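Local structure of mutual gliding motility protein C (MglC) (Myxococcus xanthus DK 1622, 7CT3) at residues Ala19-Phe25 with Asp89-Ala95; Arg84-Pro88 with Val116-Leu120; Val10-Val14 with Lys104-Leu109. The protein serves as a Roadblock/LC7-domain component of the cell-polarity control system, interacts with its paralog MglB and is probably involved in directing gliding motility. Residues are numbered along the deposited sequence.

Contact 1. Residues Ala19-Phe25 with Asp89-Ala95; sequences ACSVMGF and DYFLVLA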
loop_
_atom_site.group_PDB
_atom_site.type_symbol
_atom_site.label_atom_id
_atom_site.label_comp_id
_atom_site.label_asym_id
_atom_site.label_seq_id
_atom_site.Cartn_x
_atom_site.Cartn_y
_atom_site.Cartn_z
ATOM N N ALA A 19 0.890 12.193 -10.773
ATOM C CA ALA A 19 1.700 11.589 -11.849
ATOM C C ALA A 19 1.382 10.101 -11.958
ATOM O O ALA A 19 1.044 9.476 -10.928
ATOM C CB ALA A 19 3.167 11.806 -11.564
ATOM N N CYS A 20 1.511 9.566 -13.168
ATOM C CA CYS A 20 1.552 8.111 -13.440
ATOM C C CYS A 20 2.788 7.836 -14.296
ATOM O O CYS A 20 2.970 8.534 -15.310
ATOM C CB CYS A 20 0.276 7.634 -14.112
ATOM S SG CYS A 20 0.108 5.833 -14.083
ATOM N N SER A 21 3.631 6.900 -13.865
ATOM C CA SER A 21 4.981 6.688 -14.439
ATOM C C SER A 21 5.262 5.197 -14.592
ATOM O O SER A 21 4.681 4.403 -13.839
ATOM C CB SER A 21 6.025 7.345 -13.585
ATOM O OG SER A 21 5.659 8.686 -13.299
ATOM N N VAL A 22 6.132 4.857 -15.541
ATOM C CA VAL A 22 6.819 3.536 -15.595
ATOM C C VAL A 22 8.262 3.752 -15.148
ATOM O O VAL A 22 8.960 4.635 -15.646
ATOM C CB VAL A 22 6.704 2.890 -16.987
ATOM C CG1 VAL A 22 7.488 1.590 -17.072
ATOM C CG2 VAL A 22 5.247 2.656 -17.359
HETATM N N MSE A 23 8.671 2.929 -14.181
HETATM C CA MSE A 23 9.958 3.031 -13.519
HETATM C C MSE A 23 10.650 1.673 -13.629
HETATM O O MSE A 23 9.994 0.642 -13.552
HETATM C CB MSE A 23 9.709 3.439 -12.062
HETATM C CG MSE A 23 10.892 3.293 -11.140
HETATM SE SE MSE A 23 12.106 4.801 -11.348
HETATM C CE MSE A 23 10.987 6.410 -11.190
ATOM N N GLY A 24 11.972 1.674 -13.824
ATOM C CA GLY A 24 12.737 0.438 -13.817
ATOM C C GLY A 24 13.161 0.045 -12.411
ATOM O O GLY A 24 13.367 0.943 -11.583
ATOM N N PHE A 25 13.327 -1.253 -12.147
ATOM C CA PHE A 25 13.939 -1.769 -10.893
ATOM C C PHE A 25 15.417 -1.345 -10.825
ATOM O O PHE A 25 15.999 -1.378 -9.726
ATOM C CB PHE A 25 13.736 -3.281 -10.781
ATOM C CG PHE A 25 12.302 -3.682 -10.555
ATOM C CD1 PHE A 25 11.665 -3.385 -9.359
ATOM C CD2 PHE A 25 11.579 -4.335 -11.542
ATOM C CE1 PHE A 25 10.345 -3.752 -9.146
ATOM C CE2 PHE A 25 10.259 -4.699 -11.328
ATOM C CZ PHE A 25 9.642 -4.408 -10.132
ATOM N N ASP A 89 11.451 -6.136 -15.403
ATOM C CA ASP A 89 12.373 -4.970 -15.315
ATOM C C ASP A 89 11.637 -3.677 -14.933
ATOM O O ASP A 89 12.337 -2.723 -14.547
ATOM C CB ASP A 89 13.105 -4.749 -16.641
ATOM C CG ASP A 89 13.975 -5.916 -17.077
ATOM O OD1 ASP A 89 14.573 -6.573 -16.197
ATOM O OD2 ASP A 89 14.043 -6.161 -18.294
ATOM N N TYR A 90 10.302 -3.619 -15.033
ATOM C CA TYR A 90 9.535 -2.347 -14.944
ATOM C C TYR A 90 8.288 -2.489 -14.066
ATOM O O TYR A 90 7.618 -3.550 -14.075
ATOM C CB TYR A 90 9.131 -1.866 -16.338
ATOM C CG TYR A 90 10.291 -1.644 -17.271
ATOM C CD1 TYR A 90 11.248 -0.678 -17.001
ATOM C CD2 TYR A 90 10.444 -2.405 -18.418
ATOM C CE1 TYR A 90 12.328 -0.479 -17.844
ATOM C CE2 TYR A 90 11.515 -2.215 -19.275
ATOM C CZ TYR A 90 12.462 -1.244 -18.988
ATOM O OH TYR A 90 13.521 -1.046 -19.825
ATOM N N PHE A 91 7.960 -1.415 -13.349
ATOM C CA PHE A 91 6.683 -1.282 -12.604
ATOM C C PHE A 91 6.016 0.045 -12.962
ATOM O O PHE A 91 6.672 0.987 -13.441
ATOM C CB PHE A 91 6.879 -1.438 -11.097
ATOM C CG PHE A 91 7.784 -0.440 -10.424
ATOM C CD1 PHE A 91 9.158 -0.633 -10.406
ATOM C CD2 PHE A 91 7.259 0.666 -9.767
ATOM C CE1 PHE A 91 9.990 0.270 -9.766
ATOM C CE2 PHE A 91 8.096 1.561 -9.115
ATOM C CZ PHE A 91 9.459 1.361 -9.118
ATOM N N LEU A 92 4.709 0.073 -12.731
ATOM C CA LEU A 92 3.806 1.214 -12.985
ATOM C C LEU A 92 3.504 1.857 -11.632
ATOM O O LEU A 92 3.180 1.101 -10.702
ATOM C CB LEU A 92 2.560 0.620 -13.644
ATOM C CG LEU A 92 1.505 1.597 -14.142
ATOM C CD1 LEU A 92 2.068 2.533 -15.197
ATOM C CD2 LEU A 92 0.319 0.818 -14.687
ATOM N N VAL A 93 3.649 3.175 -11.503
ATOM C CA VAL A 93 3.399 3.889 -10.215
ATOM C C VAL A 93 2.448 5.060 -10.465
ATOM O O VAL A 93 2.722 5.884 -11.353
ATOM C CB VAL A 93 4.698 4.338 -9.514
ATOM C CG1 VAL A 93 5.649 5.066 -10.442
ATOM C CG2 VAL A 93 4.412 5.179 -8.277
ATOM N N LEU A 94 1.359 5.101 -9.696
ATOM C CA LEU A 94 0.441 6.253 -9.585
ATOM C C LEU A 94 0.691 6.938 -8.240
ATOM O O LEU A 94 0.675 6.241 -7.205
ATOM C CB LEU A 94 -1.001 5.756 -9.697
ATOM C CG LEU A 94 -2.081 6.780 -9.358
ATOM C CD1 LEU A 94 -2.031 7.967 -10.309
ATOM C CD2 LEU A 94 -3.452 6.122 -9.387
ATOM N N ALA A 95 0.942 8.245 -8.269
ATOM C CA ALA A 95 1.036 9.108 -7.072
ATOM C C ALA A 95 -0.165 10.049 -7.089
ATOM O O ALA A 95 -0.434 10.639 -8.156
ATOM C CB ALA A 95 2.336 9.871 -7.064
HETATM O O HOH W 1 4.297 8.485 -10.895
#

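Contact 2. Residues Arg84-Pro88 with Val116-Leu120; sequences RLVSP and VRAEL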
loop_
_atom_site.group_PDB
_atom_site.type_symbol
_atom_site.label_atom_id
_atom_site.label_comp_id
_atom_site.label_asym_id
_atom_site.label_seq_id
_atom_site.Cartn_x
_atom_site.Cartn_y
_atom_site.Cartn_z
ATOM N N ARG A 84 2.037 -1.450 -9.589
ATOM C CA ARG A 84 1.809 -2.781 -10.132
ATOM C C ARG A 84 2.962 -3.155 -11.070
ATOM O O ARG A 84 3.606 -2.244 -11.628
ATOM C CB ARG A 84 0.484 -2.851 -10.898
ATOM C CG ARG A 84 -0.747 -2.778 -10.008
ATOM C CD ARG A 84 -2.042 -3.056 -10.746
ATOM N NE ARG A 84 -3.070 -3.316 -9.753
ATOM C CZ ARG A 84 -3.473 -4.517 -9.347
ATOM N NH1 ARG A 84 -2.996 -5.624 -9.892
ATOM N NH2 ARG A 84 -4.391 -4.601 -8.406
ATOM N N LEU A 85 3.194 -4.457 -11.242
ATOM C CA LEU A 85 4.266 -5.011 -12.105
ATOM C C LEU A 85 3.841 -4.907 -13.573
ATOM O O LEU A 85 2.698 -5.265 -13.884
ATOM C CB LEU A 85 4.517 -6.468 -11.708
ATOM C CG LEU A 85 5.781 -7.092 -12.290
ATOM C CD1 LEU A 85 7.020 -6.407 -11.733
ATOM C CD2 LEU A 85 5.819 -8.586 -12.009
ATOM N N VAL A 86 4.732 -4.445 -14.449
ATOM C CA VAL A 86 4.463 -4.423 -15.918
ATOM C C VAL A 86 5.420 -5.383 -16.642
ATOM O O VAL A 86 5.030 -5.881 -17.706
ATOM C CB VAL A 86 4.486 -2.995 -16.496
ATOM C CG1 VAL A 86 3.222 -2.231 -16.133
ATOM C CG2 VAL A 86 5.706 -2.216 -16.068
ATOM N N SER A 87 6.609 -5.658 -16.098
ATOM C CA SER A 87 7.553 -6.672 -16.642
ATOM C C SER A 87 8.589 -7.024 -15.579
ATOM O O SER A 87 8.638 -6.391 -14.530
ATOM C CB SER A 87 8.194 -6.180 -17.926
ATOM O OG SER A 87 9.312 -5.347 -17.663
ATOM N N PRO A 88 9.456 -8.039 -15.797
ATOM C CA PRO A 88 10.510 -8.348 -14.829
ATOM C C PRO A 88 11.424 -7.148 -14.525
ATOM O O PRO A 88 12.062 -7.167 -13.490
ATOM C CB PRO A 88 11.295 -9.489 -15.501
ATOM C CG PRO A 88 10.295 -10.119 -16.452
ATOM C CD PRO A 88 9.455 -8.960 -16.945
ATOM N N VAL A 116 -0.545 -1.274 -20.438
ATOM C CA VAL A 116 0.892 -0.872 -20.398
ATOM C C VAL A 116 1.750 -2.110 -20.701
ATOM O O VAL A 116 2.690 -1.990 -21.513
ATOM C CB VAL A 116 1.256 -0.217 -19.052
ATOM C CG1 VAL A 116 2.753 0.023 -18.911
ATOM C CG2 VAL A 116 0.490 1.081 -18.842
ATOM N N ARG A 117 1.423 -3.260 -20.100
ATOM C CA ARG A 117 2.164 -4.539 -20.290
ATOM C C ARG A 117 2.156 -4.932 -21.769
ATOM O O ARG A 117 3.178 -5.463 -22.239
ATOM C CB ARG A 117 1.565 -5.665 -19.446
ATOM C CG ARG A 117 1.975 -5.613 -17.983
ATOM C CD ARG A 117 1.866 -6.956 -17.286
ATOM N NE ARG A 117 0.478 -7.252 -16.983
ATOM C CZ ARG A 117 -0.178 -6.851 -15.894
ATOM N NH1 ARG A 117 0.424 -6.138 -14.957
ATOM N NH2 ARG A 117 -1.449 -7.178 -15.743
ATOM N N ALA A 118 1.051 -4.668 -22.470
ATOM C CA ALA A 118 0.847 -5.026 -23.893
ATOM C C ALA A 118 1.756 -4.195 -24.812
ATOM O O ALA A 118 1.980 -4.638 -25.952
ATOM C CB ALA A 118 -0.605 -4.852 -24.256
ATOM N N GLU A 119 2.263 -3.043 -24.354
ATOM C CA GLU A 119 3.062 -2.103 -25.191
ATOM C C GLU A 119 4.547 -2.492 -25.199
ATOM O O GLU A 119 5.296 -1.867 -25.971
ATOM C CB GLU A 119 2.924 -0.663 -24.696
ATOM C CG GLU A 119 1.518 -0.103 -24.784
ATOM C CD GLU A 119 0.956 0.080 -26.185
ATOM O OE1 GLU A 119 1.707 -0.123 -27.166
ATOM O OE2 GLU A 119 -0.243 0.429 -26.289
ATOM N N LEU A 120 4.964 -3.470 -24.389
ATOM C CA LEU A 120 6.394 -3.871 -24.256
ATOM C C LEU A 120 6.871 -4.526 -25.559
ATOM O O LEU A 120 6.108 -5.180 -26.276
ATOM C CB LEU A 120 6.554 -4.831 -23.074
ATOM C CG LEU A 120 6.077 -4.306 -21.721
ATOM C CD1 LEU A 120 6.018 -5.436 -20.706
ATOM C CD2 LEU A 120 6.963 -3.176 -21.221
HETATM O O HOH W 2 -1.436 -6.267 -12.424
#

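Contact 3. Residues Val10-Val14 with Lys104-Leu109; sequences VVNQV and KGRYVL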
loop_
_atom_site.group_PDB
_atom_site.type_symbol
_atom_site.label_atom_id
_atom_site.label_comp_id
_atom_site.label_asym_id
_atom_site.label_seq_id
_atom_site.Cartn_x
_atom_site.Cartn_y
_atom_site.Cartn_z
ATOM N N VAL A 10 -4.838 7.480 -16.873
ATOM C CA VAL A 10 -4.898 7.251 -15.398
ATOM C C VAL A 10 -5.039 8.608 -14.699
ATOM O O VAL A 10 -5.981 8.777 -13.906
ATOM C CB VAL A 10 -3.677 6.472 -14.878
ATOM C CG1 VAL A 10 -3.670 6.401 -13.359
ATOM C CG2 VAL A 10 -3.613 5.074 -15.468
ATOM N N VAL A 11 -4.139 9.547 -14.993
ATOM C CA VAL A 11 -4.102 10.873 -14.309
ATOM C C VAL A 11 -5.434 11.591 -14.564
ATOM O O VAL A 11 -5.970 12.182 -13.613
ATOM C CB VAL A 11 -2.880 11.700 -14.752
ATOM C CG1 VAL A 11 -2.933 13.122 -14.217
ATOM C CG2 VAL A 11 -1.584 11.023 -14.326
ATOM N N ASN A 12 -5.966 11.501 -15.784
ATOM C CA ASN A 12 -7.225 12.182 -16.188
ATOM C C ASN A 12 -8.407 11.617 -15.385
ATOM O O ASN A 12 -9.306 12.401 -15.051
ATOM C CB ASN A 12 -7.458 12.092 -17.699
ATOM C CG ASN A 12 -6.549 12.999 -18.504
ATOM O OD1 ASN A 12 -5.893 13.889 -17.963
ATOM N ND2 ASN A 12 -6.516 12.794 -19.811
ATOM N N GLN A 13 -8.398 10.320 -15.062
ATOM C CA GLN A 13 -9.550 9.622 -14.427
ATOM C C GLN A 13 -9.534 9.782 -12.899
ATOM O O GLN A 13 -10.611 9.686 -12.301
ATOM C CB GLN A 13 -9.540 8.134 -14.779
ATOM C CG GLN A 13 -9.941 7.833 -16.213
ATOM C CD GLN A 13 -9.956 6.345 -16.463
ATOM O OE1 GLN A 13 -10.828 5.626 -15.979
ATOM N NE2 GLN A 13 -8.974 5.869 -17.211
ATOM N N VAL A 14 -8.367 9.978 -12.278
ATOM C CA VAL A 14 -8.212 9.891 -10.795
ATOM C C VAL A 14 -8.091 11.303 -10.218
ATOM O O VAL A 14 -7.073 11.967 -10.502
ATOM C CB VAL A 14 -7.009 9.013 -10.402
ATOM C CG1 VAL A 14 -6.789 8.996 -8.896
ATOM C CG2 VAL A 14 -7.151 7.593 -10.934
ATOM N N LYS A 104 -10.415 4.860 -6.300
ATOM C CA LYS A 104 -10.484 5.002 -7.777
ATOM C C LYS A 104 -9.078 4.784 -8.352
ATOM O O LYS A 104 -8.960 4.071 -9.358
ATOM C CB LYS A 104 -11.083 6.362 -8.146
ATOM C CG LYS A 104 -11.330 6.584 -9.632
ATOM C CD LYS A 104 -12.435 5.722 -10.200
ATOM C CE LYS A 104 -12.636 5.910 -11.689
ATOM N NZ LYS A 104 -12.867 7.332 -12.039
ATOM N N GLY A 105 -8.047 5.354 -7.721
ATOM C CA GLY A 105 -6.643 5.158 -8.130
ATOM C C GLY A 105 -6.304 3.682 -8.267
ATOM O O GLY A 105 -5.782 3.279 -9.321
ATOM N N ARG A 106 -6.603 2.893 -7.234
ATOM C CA ARG A 106 -6.304 1.436 -7.186
ATOM C C ARG A 106 -7.044 0.736 -8.333
ATOM O O ARG A 106 -6.415 -0.071 -9.051
ATOM C CB ARG A 106 -6.686 0.868 -5.816
ATOM C CG ARG A 106 -5.819 1.375 -4.674
ATOM C CD ARG A 106 -6.194 0.778 -3.328
ATOM N NE ARG A 106 -6.129 -0.677 -3.359
ATOM C CZ ARG A 106 -7.159 -1.507 -3.218
ATOM N NH1 ARG A 106 -8.380 -1.049 -2.987
ATOM N NH2 ARG A 106 -6.959 -2.811 -3.292
ATOM N N TYR A 107 -8.324 1.065 -8.522
ATOM C CA TYR A 107 -9.191 0.468 -9.569
ATOM C C TYR A 107 -8.630 0.810 -10.957
ATOM O O TYR A 107 -8.423 -0.100 -11.776
ATOM C CB TYR A 107 -10.637 0.933 -9.388
ATOM C CG TYR A 107 -11.515 0.664 -10.580
ATOM C CD1 TYR A 107 -12.042 -0.595 -10.815
ATOM C CD2 TYR A 107 -11.788 1.668 -11.494
ATOM C CE1 TYR A 107 -12.836 -0.848 -11.922
ATOM C CE2 TYR A 107 -12.574 1.430 -12.606
ATOM C CZ TYR A 107 -13.106 0.171 -12.818
ATOM O OH TYR A 107 -13.887 -0.062 -13.910
ATOM N N VAL A 108 -8.377 2.092 -11.220
ATOM C CA VAL A 108 -7.922 2.553 -12.565
ATOM C C VAL A 108 -6.546 1.940 -12.875
ATOM O O VAL A 108 -6.342 1.508 -14.021
ATOM C CB VAL A 108 -7.921 4.087 -12.674
ATOM C CG1 VAL A 108 -7.248 4.549 -13.955
ATOM C CG2 VAL A 108 -9.334 4.646 -12.586
ATOM N N LEU A 109 -5.627 1.872 -11.909
ATOM C CA LEU A 109 -4.288 1.292 -12.189
ATOM C C LEU A 109 -4.431 -0.201 -12.507
ATOM O O LEU A 109 -3.714 -0.677 -13.407
ATOM C CB LEU A 109 -3.317 1.530 -11.030
ATOM C CG LEU A 109 -1.853 1.523 -11.463
ATOM C CD1 LEU A 109 -1.546 2.739 -12.329
ATOM C CD2 LEU A 109 -0.916 1.464 -10.271
HETATM O O HOH W 3 -12.906 6.853 -14.973
#

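Contact 1. Residues Ala19-Phe25 with Asp89-Ala95
Phe91 turns one face of its ring to Met23, a selenomethionine here, whose CB sits 3.9 Å from the ring centroid in a CH-pi contact. Phe25, just past the end of its strand, reaches the same ring: Phe25 CE1 is 3.6 Å from Phe91 CD1, with the planes inclined at 41°. The two segments form neighbouring antiparallel strands of the Roadblock/LC7 sheet, whose axes approach to 4.6 Å. Ala19-Ala95, Ser21-Val93 and Met23-Phe91 are the hydrogen-bonded pairs; the last two are tight, with Val93 N to Ser21 O at 2.8 Å and Met23 N to Phe91 O at 2.9 Å, while in the first Ala95 N to Ala19 O is 2.9 Å and only the return bond, Ala19 N to Ala95 O, is weak at 3.3 Å. Phe25 N to Asp89 O, 3.0 Å, carries the ladder past the strand end. On the face of Ser21, a water bridges Ser21 OG (2.8 Å) and Val93 O (3.1 Å), and that hydroxyl also bonds Thr32 on strand 29-34. The opposite face is oily: Val22 CG2 meets Leu92 CD1 at 3.8 Å and Cys20 SG meets the same Leu92 CD1 at 4.0 Å, against Leu7 of helix 4-13 and Leu109 of helix 102-117. The chemistry therefore divides by face: backbone bonds fix the register, apolar side chains on the Cys20 face seat two helices, and the Ser21 face mixes aromatic contacts with a hydrated hydroxyl.

Contact 2. Residues Arg84-Pro88 with Val116-Leu120
A classic beta bulge marks the end of strand 79-87, where Val86 and Ser87 both face Tyr90, and the C-terminal end of the chain packs against this corner of the Roadblock/LC7 domain. Val86, chi1 m, supplies the apolar part: its CG1 lies 3.6 Å from CG1 of Val116, a t rotamer whose CA-to-CB bond points toward the strand from helix 102-117. The CA-to-CB bond of Arg117 points sideways, and its side chain bends twice, with chi1 and chi3 both m around a t chi2. The bends draw its aliphatic part along the bulge, CG standing 3.9 Å from Val86 CB, and bring its guanidinium edge-on to the strand backbone, where NH1 donates to Leu85 O at 2.7 Å. From Arg117 to Leu120 the chain makes a type I turn, and Leu120, the last residue, has its CA-to-CB bond directed toward the strand; in its m,t conformation CD1 comes within 3.6 Å of Ser87 CB. Ser87, chi1 p, uses its OG locally, bonding Asp89 N. The side chain of Leu85 comes about 4 Å from the sodium ion held by Leu64, Thr66 and Val69. Arg84 is nearly extended beyond chi1 (m, t, t), which carries its head to a shared water: that water accepts from Arg84 NH1 at 3.0 Å and from Arg117 NH1 at 3.1 Å.

Contact 3. Residues Val10-Val14 with Lys104-Leu109
Apolar contacts make up most of this meeting between the end of helix 4-13 and the first half of helix 102-117, the two helices that lie side by side on one face of the Roadblock/LC7 sheet. Val108 is at the centre of the contact, its CA-to-CB bond pointing toward the other helix: Val108 CG1 is 4.0 Å from Val10 CG2, and Val108 CB is 4.0 Å from Val14 CG2. Val14, the first residue to leave helical geometry, lays the same CG2 against Gly105 CA at 3.7 Å. With no side chain on Gly105, the backbones draw close there, the CA atoms of Val14 and Gly105 being 5.7 Å apart. Deeper toward the sheet, Val10 CG1 reaches Leu109 CD1 at 4.4 Å, and both side chains also rest on Cys20 and Leu94 of the strands beneath.

Polar contacts gather at the outer edge. Lys104 NZ makes a weak hydrogen bond, 3.3 Å, to Gln13 O, a carbonyl in the last turn of its helix. The Gln13 side chain joins in through solvent: a water donates to Gln13 OE1 at 2.6 Å and accepts from Lys104 NZ at 3.0 Å, while Gln13 NE2 is bonded to Ser9 OG within its own helix. Arg106 turns away from helix 4-13 to form a salt bridge with Glu71 and to pack on Phe102 of the second subunit.

The chemistry implies that valine packing, made close by the absence of a side chain at Gly105, holds these helices together, while the lysine closes the solvent-facing seam only loosely, partly through water.

Overall arrangement
From the N terminus, helix 4-13 comes first, and contact 3 closes the longest loop by joining its end to helix 102-117. Contact 1 falls wholly within that span, pairing strand 17-24 with strand 90-97. Contact 2 starts inside both loops, at 84-88, and ends beyond both at the C terminus, so it crosses each of the others. Its strand is the sheet neighbour of contact 1's second strand: Leu92 N lies 2.8 Å from Arg84 O, a probable hydrogen bond. Contacts 1 and 3 meet where Leu94 CD2 packs 3.6 Å from Gly105 CA. Together they bind the sheet, helices 4-13 and 102-117 and the chain end into one unit.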